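Cel44C (Paenibacillus polymyxa, PDB 2YIH) hydrolyses xyloglucan and beta-1,4-glucan chains as an endo-acting glycosidase, this chain being its family 44 glycoside hydrolase part. Local coordinates at residues A[24-29]-A[103-108]; A[406-411]-A[416-421]. The protein carries 8 engineered substitutions. One frame throughout, in Å; residues are numbered along the deposited sequence.

Interaction 1 of 2, residues A[24-29]-A[103-108]; sequences SPYIYG and GTYSLV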
ATOM      1  N   SER A  24     -10.216   7.264  -3.274  1.00  8.65           N
ATOM      2  CA  SER A  24     -10.187   6.814  -1.881  1.00  8.95           C
ATOM      3  C   SER A  24      -9.019   7.478  -1.164  1.00  8.79           C
ATOM      4  O   SER A  24      -7.875   7.410  -1.653  1.00  9.14           O
ATOM      5  CB  SER A  24     -10.008   5.281  -1.834  1.00  8.60           C
ATOM      6  OG  SER A  24      -9.943   4.908  -0.469  1.00  8.95           O
ATOM      7  N   PRO A  25      -9.278   8.134  -0.020  1.00  9.11           N
ATOM      8  CA  PRO A  25      -8.159   8.839   0.606  1.00  9.19           C
ATOM      9  C   PRO A  25      -7.127   7.854   1.079  1.00  8.90           C
ATOM     10  O   PRO A  25      -5.998   8.248   1.344  1.00  8.59           O
ATOM     11  CB  PRO A  25      -8.799   9.562   1.821  1.00  9.56           C
ATOM     12  CG  PRO A  25     -10.143   8.986   1.979  1.00 10.28           C
ATOM     13  CD  PRO A  25     -10.560   8.397   0.646  1.00  9.44           C
ATOM     14  N   TYR A  26      -7.487   6.572   1.198  1.00  8.53           N
ATOM     15  CA  TYR A  26      -6.484   5.627   1.757  1.00  8.44           C
ATOM     16  C   TYR A  26      -5.391   5.220   0.774  1.00  8.70           C
ATOM     17  O   TYR A  26      -4.471   4.460   1.152  1.00  7.81           O
ATOM     18  CB  TYR A  26      -7.133   4.368   2.325  1.00  8.90           C
ATOM     19  CG  TYR A  26      -8.286   4.662   3.242  1.00  9.55           C
ATOM     20  CD1 TYR A  26      -8.174   5.628   4.260  1.00 10.00           C
ATOM     21  CD2 TYR A  26      -9.501   4.005   3.076  1.00 10.22           C
ATOM     22  CE1 TYR A  26      -9.279   5.925   5.073  1.00 10.95           C
ATOM     23  CE2 TYR A  26     -10.575   4.256   3.920  1.00 11.38           C
ATOM     24  CZ  TYR A  26     -10.440   5.212   4.910  1.00 11.82           C
ATOM     25  OH  TYR A  26     -11.524   5.489   5.719  1.00 13.02           O
ATOM     26  N   ILE A  27      -5.446   5.747  -0.456  1.00  8.44           N
ATOM     27  CA  ILE A  27      -4.294   5.619  -1.355  1.00  9.31           C
ATOM     28  C   ILE A  27      -3.110   6.489  -0.906  1.00  9.45           C
ATOM     29  O   ILE A  27      -1.974   6.312  -1.374  1.00  9.42           O
ATOM     30  CB  ILE A  27      -4.641   5.844  -2.824  1.00  9.69           C
ATOM     31  CG1 ILE A  27      -5.117   7.285  -3.070  1.00 10.62           C
ATOM     32  CG2 ILE A  27      -5.677   4.809  -3.275  1.00 10.40           C
ATOM     33  CD1 ILE A  27      -4.225   8.061  -3.941  1.00 11.64           C
ATOM     34  N   TYR A  28      -3.382   7.466  -0.039  1.00  8.56           N
ATOM     35  CA  TYR A  28      -2.307   8.211   0.622  1.00  8.78           C
ATOM     36  C   TYR A  28      -1.920   7.529   1.928  1.00  8.83           C
ATOM     37  O   TYR A  28      -2.337   7.943   3.036  1.00  9.39           O
ATOM     38  CB  TYR A  28      -2.750   9.670   0.854  1.00  8.36           C
ATOM     39  CG  TYR A  28      -3.341  10.297  -0.422  1.00  8.20           C
ATOM     40  CD1 TYR A  28      -2.516  10.664  -1.486  1.00  8.18           C
ATOM     41  CD2 TYR A  28      -4.714  10.502  -0.551  1.00  8.09           C
ATOM     42  CE1 TYR A  28      -3.048  11.158  -2.697  1.00  8.28           C
ATOM     43  CE2 TYR A  28      -5.263  11.065  -1.746  1.00  8.18           C
ATOM     44  CZ  TYR A  28      -4.419  11.391  -2.800  1.00  8.38           C
ATOM     45  OH  TYR A  28      -4.940  11.933  -3.975  1.00  8.22           O
ATOM     46  N   GLY A  29      -1.129   6.479   1.806  1.00  8.85           N
ATOM     47  CA  GLY A  29      -0.929   5.616   2.944  1.00  8.62           C
ATOM     48  C   GLY A  29       0.496   5.163   3.017  1.00  8.29           C
ATOM     49  O   GLY A  29       1.216   5.169   2.017  1.00  8.87           O
ATOM     50  N   GLY A 103      -5.557  11.062  12.571  1.00 12.46           N
ATOM     51  CA  GLY A 103      -6.764  10.830  11.784  1.00 13.48           C
ATOM     52  C   GLY A 103      -6.641   9.827  10.641  1.00 13.20           C
ATOM     53  O   GLY A 103      -7.299   9.972   9.592  1.00 14.02           O
ATOM     54  N   THR A 104      -5.854   8.773  10.840  1.00 10.97           N
ATOM     55  CA  THR A 104      -5.647   7.804   9.757  1.00  9.47           C
ATOM     56  C   THR A 104      -6.386   6.486  10.046  1.00  9.72           C
ATOM     57  O   THR A 104      -6.662   6.154  11.207  1.00 10.17           O
ATOM     58  CB  THR A 104      -4.148   7.479   9.552  1.00  9.45           C
ATOM     59  OG1 THR A 104      -3.642   6.864  10.753  1.00  8.72           O
ATOM     60  CG2 THR A 104      -3.362   8.760   9.251  1.00  9.40           C
ATOM     61  N   TYR A 105      -6.731   5.769   8.985  1.00  8.61           N
ATOM     62  CA  TYR A 105      -7.145   4.355   9.069  1.00  8.62           C
ATOM     63  C   TYR A 105      -5.985   3.562   9.672  1.00  8.37           C
ATOM     64  O   TYR A 105      -4.811   3.863   9.378  1.00  8.37           O
ATOM     65  CB  TYR A 105      -7.414   3.901   7.631  1.00  8.79           C
ATOM     66  CG  TYR A 105      -8.027   2.530   7.472  1.00  8.43           C
ATOM     67  CD1 TYR A 105      -7.278   1.379   7.694  1.00  8.45           C
ATOM     68  CD2 TYR A 105      -9.314   2.399   6.969  1.00  8.21           C
ATOM     69  CE1 TYR A 105      -7.821   0.112   7.463  1.00  8.02           C
ATOM     70  CE2 TYR A 105      -9.877   1.144   6.753  1.00  8.18           C
ATOM     71  CZ  TYR A 105      -9.115   0.008   6.987  1.00  8.32           C
ATOM     72  OH  TYR A 105      -9.678  -1.222   6.776  1.00  7.64           O
ATOM     73  N   SER A 106      -6.276   2.543  10.500  1.00  7.86           N
ATOM     74  CA  SER A 106      -5.231   1.609  10.902  1.00  7.87           C
ATOM     75  C   SER A 106      -5.513   0.231  10.327  1.00  7.57           C
ATOM     76  O   SER A 106      -6.573  -0.343  10.593  1.00  7.17           O
ATOM     77  CB  SER A 106      -5.203   1.441  12.439  1.00  8.13           C
ATOM     78  OG  SER A 106      -4.678   2.608  13.070  1.00  9.06           O
ATOM     79  N   LEU A 107      -4.518  -0.320   9.634  1.00  7.33           N
ATOM     80  CA  LEU A 107      -4.547  -1.721   9.191  1.00  7.35           C
ATOM     81  C   LEU A 107      -3.539  -2.493  10.015  1.00  7.30           C
ATOM     82  O   LEU A 107      -2.360  -2.195   9.975  1.00  7.49           O
ATOM     83  CB  LEU A 107      -4.149  -1.794   7.718  1.00  7.49           C
ATOM     84  CG  LEU A 107      -3.974  -3.190   7.073  1.00  7.55           C
ATOM     85  CD1 LEU A 107      -5.266  -4.058   7.262  1.00  7.70           C
ATOM     86  CD2 LEU A 107      -3.649  -3.029   5.584  1.00  7.83           C
ATOM     87  N   VAL A 108      -4.021  -3.457  10.796  1.00  6.69           N
ATOM     88  CA  VAL A 108      -3.197  -4.217  11.729  1.00  6.70           C
ATOM     89  C   VAL A 108      -3.089  -5.697  11.272  1.00  6.78           C
ATOM     90  O   VAL A 108      -4.087  -6.395  11.090  1.00  6.84           O
ATOM     91  CB  VAL A 108      -3.856  -4.145  13.128  1.00  6.68           C
ATOM     92  CG1 VAL A 108      -3.147  -5.061  14.138  1.00  6.82           C
ATOM     93  CG2 VAL A 108      -3.877  -2.669  13.634  1.00  6.86           C
TER

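Interaction 2 of 2, residues A[406-411]-A[416-421]; sequences KLYRNY and STFGDT. With SO4 (sulfate ion), chain E.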
ATOM      1  N   LYS A 406       3.607  15.020  -0.160  1.00  8.19           N
ATOM      2  CA  LYS A 406       3.300  16.399   0.236  1.00  8.59           C
ATOM      3  C   LYS A 406       2.721  17.158  -0.956  1.00  8.58           C
ATOM      4  O   LYS A 406       1.854  17.991  -0.766  1.00  8.27           O
ATOM      5  CB  LYS A 406       4.550  17.108   0.781  1.00  9.30           C
ATOM      6  CG  LYS A 406       4.918  16.536   2.140  1.00  9.56           C
ATOM      7  CD  LYS A 406       6.354  16.873   2.595  1.00 10.73           C
ATOM      8  CE  LYS A 406       6.506  18.353   2.853  1.00 11.34           C
ATOM      9  NZ  LYS A 406       7.963  18.723   2.966  1.00 11.99           N
ATOM     10  N   LEU A 407       3.184  16.872  -2.173  1.00  8.43           N
ATOM     11  CA  LEU A 407       2.619  17.576  -3.330  1.00  8.71           C
ATOM     12  C   LEU A 407       1.104  17.325  -3.465  1.00  8.92           C
ATOM     13  O   LEU A 407       0.334  18.249  -3.855  1.00  8.84           O
ATOM     14  CB  LEU A 407       3.378  17.253  -4.629  1.00  8.66           C
ATOM     15  CG  LEU A 407       3.035  18.179  -5.805  1.00  8.76           C
ATOM     16  CD1 LEU A 407       3.650  19.545  -5.592  1.00  8.69           C
ATOM     17  CD2 LEU A 407       3.579  17.565  -7.108  1.00  8.75           C
ATOM     18  N   TYR A 408       0.673  16.105  -3.116  1.00  8.64           N
ATOM     19  CA  TYR A 408      -0.761  15.766  -3.109  1.00  8.70           C
ATOM     20  C   TYR A 408      -1.506  16.187  -1.839  1.00  8.72           C
ATOM     21  O   TYR A 408      -2.722  16.445  -1.900  1.00  9.60           O
ATOM     22  CB  TYR A 408      -0.953  14.239  -3.299  1.00  8.55           C
ATOM     23  CG  TYR A 408      -0.900  13.818  -4.753  1.00  8.74           C
ATOM     24  CD1 TYR A 408       0.313  13.691  -5.419  1.00  8.64           C
ATOM     25  CD2 TYR A 408      -2.072  13.667  -5.491  1.00  9.18           C
ATOM     26  CE1 TYR A 408       0.371  13.355  -6.744  1.00  8.68           C
ATOM     27  CE2 TYR A 408      -2.025  13.288  -6.848  1.00  8.95           C
ATOM     28  CZ  TYR A 408      -0.813  13.175  -7.470  1.00  8.96           C
ATOM     29  OH  TYR A 408      -0.719  12.805  -8.806  1.00  8.85           O
ATOM     30  N   ARG A 409      -0.816  16.185  -0.679  1.00  8.48           N
ATOM     31  CA  ARG A 409      -1.534  16.180   0.591  1.00  8.46           C
ATOM     32  C   ARG A 409      -1.130  17.287   1.559  1.00  8.44           C
ATOM     33  O   ARG A 409      -1.789  17.493   2.563  1.00  8.26           O
ATOM     34  CB  ARG A 409      -1.425  14.808   1.272  1.00  9.18           C
ATOM     35  CG  ARG A 409      -2.041  13.682   0.455  1.00  9.35           C
ATOM     36  CD  ARG A 409      -3.570  13.638   0.619  1.00  9.19           C
ATOM     37  NE  ARG A 409      -3.911  13.337   2.011  1.00 10.05           N
ATOM     38  CZ  ARG A 409      -5.147  13.298   2.494  1.00 10.49           C
ATOM     39  NH1 ARG A 409      -6.190  13.499   1.668  1.00 11.01           N
ATOM     40  NH2 ARG A 409      -5.341  13.034   3.796  1.00 10.83           N
ATOM     41  N   ASN A 410      -0.072  18.042   1.232  1.00  8.30           N
ATOM     42  CA  ASN A 410       0.312  19.159   2.087  1.00  9.17           C
ATOM     43  C   ASN A 410       1.189  20.093   1.279  1.00  9.35           C
ATOM     44  O   ASN A 410       2.382  20.255   1.573  1.00 10.09           O
ATOM     45  CB  ASN A 410       1.073  18.675   3.341  1.00  9.37           C
ATOM     46  CG  ASN A 410       1.508  19.816   4.230  1.00 10.32           C
ATOM     47  OD1 ASN A 410       1.000  20.945   4.124  1.00 10.97           O
ATOM     48  ND2 ASN A 410       2.502  19.544   5.092  1.00 11.23           N
ATOM     49  N   TYR A 411       0.612  20.635   0.212  1.00 10.24           N
ATOM     50  CA  TYR A 411       1.432  21.323  -0.780  1.00 10.95           C
ATOM     51  C   TYR A 411       1.813  22.726  -0.322  1.00 12.05           C
ATOM     52  O   TYR A 411       2.796  23.316  -0.804  1.00 12.87           O
ATOM     53  CB  TYR A 411       0.744  21.335  -2.164  1.00 11.43           C
ATOM     54  CG  TYR A 411      -0.636  21.955  -2.205  1.00 11.32           C
ATOM     55  CD1 TYR A 411      -0.805  23.340  -2.233  1.00 11.32           C
ATOM     56  CD2 TYR A 411      -1.777  21.158  -2.254  1.00 11.68           C
ATOM     57  CE1 TYR A 411      -2.087  23.894  -2.305  1.00 12.23           C
ATOM     58  CE2 TYR A 411      -3.043  21.702  -2.328  1.00 11.95           C
ATOM     59  CZ  TYR A 411      -3.197  23.062  -2.340  1.00 12.24           C
ATOM     60  OH  TYR A 411      -4.467  23.592  -2.422  1.00 13.26           O
ATOM     61  N   SER A 416      -3.249  21.516   2.872  1.00 11.22           N
ATOM     62  CA  SER A 416      -4.130  21.545   1.697  1.00 10.67           C
ATOM     63  C   SER A 416      -3.851  20.361   0.780  1.00 10.51           C
ATOM     64  O   SER A 416      -2.702  19.921   0.634  1.00 10.52           O
ATOM     65  CB  SER A 416      -4.024  22.873   0.934  1.00 11.09           C
ATOM     66  OG  SER A 416      -4.422  23.910   1.801  1.00 12.16           O
ATOM     67  N   THR A 417      -4.902  19.860   0.130  1.00  9.93           N
ATOM     68  CA  THR A 417      -4.779  18.602  -0.603  1.00  9.49           C
ATOM     69  C   THR A 417      -5.338  18.695  -2.015  1.00  9.50           C
ATOM     70  O   THR A 417      -6.166  19.568  -2.333  1.00 10.63           O
ATOM     71  CB  THR A 417      -5.507  17.428   0.123  1.00  9.92           C
ATOM     72  OG1 THR A 417      -6.944  17.575   0.003  1.00 10.29           O
ATOM     73  CG2 THR A 417      -5.130  17.347   1.603  1.00  9.46           C
ATOM     74  N   PHE A 418      -4.909  17.750  -2.849  1.00  9.50           N
ATOM     75  CA  PHE A 418      -5.647  17.310  -4.043  1.00  9.38           C
ATOM     76  C   PHE A 418      -7.121  17.060  -3.745  1.00  9.84           C
ATOM     77  O   PHE A 418      -7.514  16.716  -2.614  1.00 10.65           O
ATOM     78  CB  PHE A 418      -4.995  15.998  -4.548  1.00  9.25           C
ATOM     79  CG  PHE A 418      -5.143  15.743  -6.027  1.00  9.34           C
ATOM     80  CD1 PHE A 418      -4.600  16.620  -6.966  1.00  9.59           C
ATOM     81  CD2 PHE A 418      -5.644  14.518  -6.463  1.00  9.44           C
ATOM     82  CE1 PHE A 418      -4.687  16.328  -8.342  1.00  9.67           C
ATOM     83  CE2 PHE A 418      -5.736  14.217  -7.805  1.00  9.42           C
ATOM     84  CZ  PHE A 418      -5.214  15.100  -8.757  1.00  9.81           C
ATOM     85  N   GLY A 419      -7.954  17.173  -4.772  1.00  9.88           N
ATOM     86  CA  GLY A 419      -9.389  16.986  -4.548  1.00 10.22           C
ATOM     87  C   GLY A 419      -9.765  15.537  -4.314  1.00 10.48           C
ATOM     88  O   GLY A 419      -8.982  14.618  -4.672  1.00 10.60           O
ATOM     89  N   ASP A 420     -11.007  15.323  -3.872  1.00 10.71           N
ATOM     90  CA  ASP A 420     -11.499  13.974  -3.583  1.00 11.90           C
ATOM     91  C   ASP A 420     -12.120  13.279  -4.778  1.00 11.44           C
ATOM     92  O   ASP A 420     -12.502  12.128  -4.708  1.00 10.94           O
ATOM     93  CB  ASP A 420     -12.445  13.940  -2.360  1.00 13.19           C
ATOM     94  CG  ASP A 420     -13.749  14.726  -2.555  1.00 15.09           C
ATOM     95  OD1 ASP A 420     -14.048  15.189  -3.676  1.00 14.58           O
ATOM     96  OD2 ASP A 420     -14.538  14.833  -1.560  1.00 15.97           O
ATOM     97  N   THR A 421     -12.274  14.022  -5.858  1.00 10.74           N
ATOM     98  CA  THR A 421     -12.947  13.521  -7.047  1.00 10.58           C
ATOM     99  C   THR A 421     -12.011  13.609  -8.253  1.00 10.64           C
ATOM    100  O   THR A 421     -11.646  14.707  -8.666  1.00 10.19           O
ATOM    101  CB  THR A 421     -14.199  14.374  -7.342  1.00 10.46           C
ATOM    102  OG1 THR A 421     -15.103  14.281  -6.224  1.00 11.23           O
ATOM    103  CG2 THR A 421     -14.900  13.827  -8.613  1.00 10.85           C
TER
HETATM  104  S   SO4 E1522      -9.104  13.144   3.884  0.80 32.66           S
HETATM  105  O1  SO4 E1522      -9.679  14.373   4.430  0.80 34.61           O
HETATM  106  O2  SO4 E1522      -8.782  13.383   2.483  0.80 28.52           O
HETATM  107  O3  SO4 E1522      -7.924  12.778   4.679  0.80 31.92           O
HETATM  108  O4  SO4 E1522     -10.104  12.086   4.037  0.80 32.07           O
HETATM  109  O   HOH W   1      -6.490  14.317  -1.139  1.00 15.70           O

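Interaction 1 of 2, residues A[24-29]-A[103-108]
Y26 and Y105 meet in an edge-to-face pair, with ring centroids 4.9 Å apart and planes inclined at 59°. Y105 brings its edge to one face of Y26. Y105 CB already touches the other ring, lying 3.8 Å from Y26 CE1 and nearly as close to Y26 CD1. Beyond CG, Y105 CD2 stands over the rim of that face, 3.7 Å from Y26 CZ and 3.8 Å from Y26 CE2. With Y105 CG anti to the backbone N (chi1 -172°), the two side chains cross at about a right angle, and the far end of Y105 passes on to E227, whose OE1 is hydrogen-bonded to Y105 OH. Y105 opens strand 105-110, the third of the eight parallel strands of the TIM barrel, while Y26 sits in the turn that leads into the first, strand 29-30; the contact therefore joins the chain's entry into the barrel to a strand two places along. Replacing Y26 by an alanine would probably strip the Y105 CD2 edge of the face it rests on and open a gap between the turn and the strand. Y26 also meets Y386 edge to face, just ahead of strand 387-390, and Y105 touches the same residue.

Interaction 2 of 2, residues A[406-411]-A[416-421]
F418 N donates to Y408 O at 2.7 Å in a nearly straight bond (164°), tying the last helical turn to the returning chain, and a weak, long bond runs from Y411 N to S416 O. R409 grips a sulfate ion, probably from the crystallisation liquor, with two nearly straight bonds: R409 NH1 to sulfate O2 and R409 NH2 to sulfate O3, each 2.7 Å. The guanidinium meets the anion at its edge, and NH1 also donates to a water that bridges to F418 O. Bends at chi2 (-80°) and chi3 (-64°) turn the arginine back alongside T417, whose CG2 lies over one guanidinium face, 4.0 Å from R409 NH1; R409 NE is held by N39 O. The Y408 edge, led by CD2 and CE2, approaches the F418 face, with Y408 CD2 3.7 Å from F418 CG, while Y408 OH bonds to T374 O. S416 CB rests over one face of Y411, 3.4 Å from Y411 CZ. The loop leads from helix 399-409 to strand 421-427, and its aromatic residues lie against the beta-sheet domain: F418 on H436 and H448, Y411 on H448 and V514.

In the fold
Interactions 1 and 2 follow one another along the chain, their centres about 15 Å apart, and Y28 connects them. From the same turn that carries Y26, its ring packs against interaction 2: Y28 CG is 3.5 Å from R409 CD, and Y28 OH is 3.7 Å from F418 CD2. The centre of interaction 1 is about 9 Å from that of the chain, at the N-terminal ends of barrel strands; that of interaction 2 is about 18 Å away, where the last barrel helix gives way to the beta-sheet domain. Residues 24-29 thus face the barrel through Y26 and the domain junction through Y28. Both contacts are away from the xyloglucan pocket, which includes E187 and E288, and from the calcium site.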